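Local coordinates for protein CobC (Shigella flexneri 2a, PDB 6NRU) that probably removes the phosphate from adenosylcobalamin 5'-phosphate and alpha-ribazole 5'-phosphate in the assembly of the nucleotide loop of vitamin B12, at residues I9-T14 against V176-W181. Sequence-based numbering, arbitrary orientation.
Sequences IRHGET and VDQGCW. With SO4 (sulfate ion), chain N.
Arg10 and Gln178 carry the tight part of this contact, their side chains crossing obliquely where strand 5-10 runs out into the loop that carries His11. Arg10 has CG anti to the backbone N (chi1 171°) and stays extended to NE, which sets its guanidinium beside the 176-181 loop. There Arg10 NH1 donates to Val176 O at 2.7 Å, in the plane of that carbonyl, while Arg10 NH2 reaches O3 of a sulfate; the carbonyl and, in this crystal, the sulfate both meet the edge of the group and hold its rotation. Gln178 CG lies over one face of the group, 3.5 Å from Arg10 NE, and Val176 CG1 packs against Arg10 CB. Beyond CG the extended Gln178 chain runs alongside His11. Gln178 NE2 gives a weak hydrogen bond to His11 O at 3.2 Å, and its stronger partner is Asn17 OD1. His11 ND1 donates to Gly12 O at 2.8 Å, on a carbonyl lone pair and close to the ring plane, which orients His11 NE2 toward sulfate O4, a weak bond at the ring edge. Packing is looser toward Ile9, where CG1 meets Trp181 CB at 4.0 Å. Between these two regions a water spans the gap, accepting from Arg10 N and donating to Asp177 O and Cys180 O, the carbonyls at the two ends of a type II turn. The sulfate, probably from the crystallisation liquor and also bound by Asn17 and Arg60, sits where a substrate phosphate would be expected. The strand-end Arg-His-Gly sequence, with His11 as the likely phosphohistidine, marks the phosphate pocket of the histidine phosphatase superfamily.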
ATOM      1  N   ILE A   9      -2.452  -0.863   6.449  1.00 41.47           N
ATOM      2  CA  ILE A   9      -1.725   0.336   6.850  1.00 42.05           C
ATOM      3  C   ILE A   9      -0.844   0.767   5.687  1.00 41.66           C
ATOM      4  O   ILE A   9      -0.009  -0.013   5.214  1.00 41.07           O
ATOM      5  CB  ILE A   9      -0.871   0.108   8.108  1.00 42.84           C
ATOM      6  CG1 ILE A   9      -1.757  -0.003   9.349  1.00 45.29           C
ATOM      7  CG2 ILE A   9       0.145   1.233   8.273  1.00 42.36           C
ATOM      8  CD1 ILE A   9      -0.974  -0.041  10.646  1.00 48.50           C
ATOM      9  N   ARG A  10      -1.034   1.997   5.224  1.00 42.96           N
ATOM     10  CA  ARG A  10      -0.133   2.611   4.265  1.00 44.29           C
ATOM     11  C   ARG A  10       1.003   3.286   5.020  1.00 48.99           C
ATOM     12  O   ARG A  10       0.795   3.849   6.097  1.00 50.12           O
ATOM     13  CB  ARG A  10      -0.884   3.624   3.398  1.00 41.94           C
ATOM     14  CG  ARG A  10      -0.015   4.490   2.499  1.00 40.86           C
ATOM     15  CD  ARG A  10      -0.832   5.648   1.950  1.00 40.53           C
ATOM     16  NE  ARG A  10      -0.052   6.575   1.134  1.00 39.92           N
ATOM     17  CZ  ARG A  10      -0.531   7.721   0.662  1.00 40.20           C
ATOM     18  NH1 ARG A  10      -1.781   8.076   0.926  1.00 39.51           N
ATOM     19  NH2 ARG A  10       0.235   8.513  -0.075  1.00 41.85           N
ATOM     20  N   HIS A  11       2.209   3.208   4.457  1.00 52.48           N
ATOM     21  CA  HIS A  11       3.381   3.790   5.096  1.00 57.29           C
ATOM     22  C   HIS A  11       3.200   5.293   5.306  1.00 64.97           C
ATOM     23  O   HIS A  11       2.440   5.963   4.602  1.00 62.77           O
ATOM     24  CB  HIS A  11       4.628   3.530   4.254  1.00 55.50           C
ATOM     25  CG  HIS A  11       4.595   4.188   2.911  1.00 53.87           C
ATOM     26  ND1 HIS A  11       4.896   5.521   2.727  1.00 54.55           N
ATOM     27  CD2 HIS A  11       4.295   3.699   1.686  1.00 52.90           C
ATOM     28  CE1 HIS A  11       4.781   5.824   1.446  1.00 54.29           C
ATOM     29  NE2 HIS A  11       4.417   4.735   0.793  1.00 53.46           N
ATOM     30  N   GLY A  12       3.925   5.821   6.287  1.00 75.38           N
ATOM     31  CA  GLY A  12       3.813   7.216   6.648  1.00 78.03           C
ATOM     32  C   GLY A  12       4.365   8.146   5.581  1.00 78.99           C
ATOM     33  O   GLY A  12       4.838   7.735   4.519  1.00 79.85           O
ATOM     34  N   GLU A  13       4.296   9.442   5.886  1.00 70.86           N
ATOM     35  CA  GLU A  13       4.767  10.465   4.961  1.00 64.00           C
ATOM     36  C   GLU A  13       6.249  10.280   4.661  1.00 59.00           C
ATOM     37  O   GLU A  13       7.031   9.874   5.525  1.00 59.18           O
ATOM     38  CB  GLU A  13       4.517  11.858   5.543  1.00 64.34           C
ATOM     39  CG  GLU A  13       4.873  13.001   4.606  1.00 64.59           C
ATOM     40  CD  GLU A  13       4.975  14.339   5.318  1.00 66.71           C
ATOM     41  OE1 GLU A  13       5.853  14.490   6.193  1.00 67.94           O
ATOM     42  OE2 GLU A  13       4.172  15.240   5.000  1.00 67.35           O
ATOM     43  N   THR A  14       6.632  10.572   3.420  1.00 53.77           N
ATOM     44  CA  THR A  14       8.013  10.469   2.977  1.00 48.87           C
ATOM     45  C   THR A  14       8.438  11.785   2.337  1.00 46.57           C
ATOM     46  O   THR A  14       7.615  12.660   2.048  1.00 46.84           O
ATOM     47  CB  THR A  14       8.204   9.308   1.992  1.00 47.85           C
ATOM     48  OG1 THR A  14       7.408   9.534   0.823  1.00 48.30           O
ATOM     49  CG2 THR A  14       7.786   7.992   2.626  1.00 47.14           C
ATOM     50  N   VAL A 176      -6.386   5.582   0.328  1.00 48.21           N
ATOM     51  CA  VAL A 176      -5.861   5.094   1.600  1.00 43.94           C
ATOM     52  C   VAL A 176      -4.883   6.128   2.141  1.00 41.35           C
ATOM     53  O   VAL A 176      -3.890   6.460   1.483  1.00 40.92           O
ATOM     54  CB  VAL A 176      -5.194   3.720   1.442  1.00 42.37           C
ATOM     55  CG1 VAL A 176      -4.560   3.288   2.753  1.00 42.25           C
ATOM     56  CG2 VAL A 176      -6.214   2.691   0.975  1.00 41.04           C
ATOM     57  N   ASP A 177      -5.154   6.621   3.346  1.00 39.58           N
ATOM     58  CA  ASP A 177      -4.468   7.769   3.919  1.00 37.98           C
ATOM     59  C   ASP A 177      -3.308   7.354   4.817  1.00 34.55           C
ATOM     60  O   ASP A 177      -3.261   6.241   5.348  1.00 33.21           O
ATOM     61  CB  ASP A 177      -5.445   8.629   4.720  1.00 40.00           C
ATOM     62  CG  ASP A 177      -6.426   9.355   3.839  1.00 42.22           C
ATOM     63  OD1 ASP A 177      -6.429   9.102   2.616  1.00 42.28           O
ATOM     64  OD2 ASP A 177      -7.193  10.182   4.368  1.00 45.41           O
ATOM     65  N   GLN A 178      -2.374   8.284   4.989  1.00 33.67           N
ATOM     66  CA  GLN A 178      -1.233   8.090   5.869  1.00 33.43           C
ATOM     67  C   GLN A 178      -1.600   8.476   7.295  1.00 34.01           C
ATOM     68  O   GLN A 178      -2.388   9.395   7.529  1.00 35.50           O
ATOM     69  CB  GLN A 178      -0.034   8.907   5.385  1.00 34.26           C
ATOM     70  CG  GLN A 178       0.532   8.418   4.056  1.00 34.38           C
ATOM     71  CD  GLN A 178       1.610   9.326   3.500  1.00 35.62           C
ATOM     72  OE1 GLN A 178       1.507  10.552   3.578  1.00 37.32           O
ATOM     73  NE2 GLN A 178       2.648   8.730   2.922  1.00 33.03           N
ATOM     74  N   GLY A 179      -1.025   7.755   8.253  1.00 33.70           N
ATOM     75  CA  GLY A 179      -1.392   7.927   9.641  1.00 34.20           C
ATOM     76  C   GLY A 179      -2.708   7.296  10.025  1.00 35.39           C
ATOM     77  O   GLY A 179      -3.183   7.521  11.145  1.00 36.76           O
ATOM     78  N   CYS A 180      -3.314   6.518   9.133  1.00 34.50           N
ATOM     79  CA  CYS A 180      -4.591   5.864   9.356  1.00 33.63           C
ATOM     80  C   CYS A 180      -4.442   4.361   9.170  1.00 32.72           C
ATOM     81  O   CYS A 180      -3.413   3.865   8.707  1.00 32.51           O
ATOM     82  CB  CYS A 180      -5.663   6.396   8.396  1.00 35.20           C
ATOM     83  SG  CYS A 180      -5.929   8.180   8.431  1.00 38.76           S
ATOM     84  N   TRP A 181      -5.499   3.638   9.528  1.00 33.19           N
ATOM     85  CA  TRP A 181      -5.553   2.198   9.331  1.00 32.47           C
ATOM     86  C   TRP A 181      -6.939   1.814   8.834  1.00 31.74           C
ATOM     87  O   TRP A 181      -7.935   2.474   9.147  1.00 30.57           O
ATOM     88  CB  TRP A 181      -5.214   1.438  10.621  1.00 33.78           C
ATOM     89  CG  TRP A 181      -6.156   1.728  11.748  1.00 35.76           C
ATOM     90  CD1 TRP A 181      -6.041   2.721  12.679  1.00 35.63           C
ATOM     91  CD2 TRP A 181      -7.364   1.021  12.061  1.00 35.69           C
ATOM     92  NE1 TRP A 181      -7.102   2.674  13.553  1.00 35.35           N
ATOM     93  CE2 TRP A 181      -7.927   1.640  13.196  1.00 35.26           C
ATOM     94  CE3 TRP A 181      -8.021  -0.076  11.494  1.00 34.30           C
ATOM     95  CZ2 TRP A 181      -9.117   1.199  13.772  1.00 35.57           C
ATOM     96  CZ3 TRP A 181      -9.201  -0.512  12.070  1.00 34.59           C
ATOM     97  CH2 TRP A 181      -9.737   0.125  13.197  1.00 34.95           C
TER
HETATM   98  S   SO4 N 302       3.016   7.463  -2.393  1.00116.97           S
HETATM   99  O1  SO4 N 302       2.633   6.838  -3.655  1.00116.75           O
HETATM  100  O2  SO4 N 302       3.600   8.775  -2.660  1.00116.81           O
HETATM  101  O3  SO4 N 302       1.837   7.618  -1.548  1.00117.00           O
HETATM  102  O4  SO4 N 302       3.993   6.624  -1.705  1.00117.17           O
HETATM  103  O   HOH W   1      -3.173   3.695   6.017  1.00 21.96           O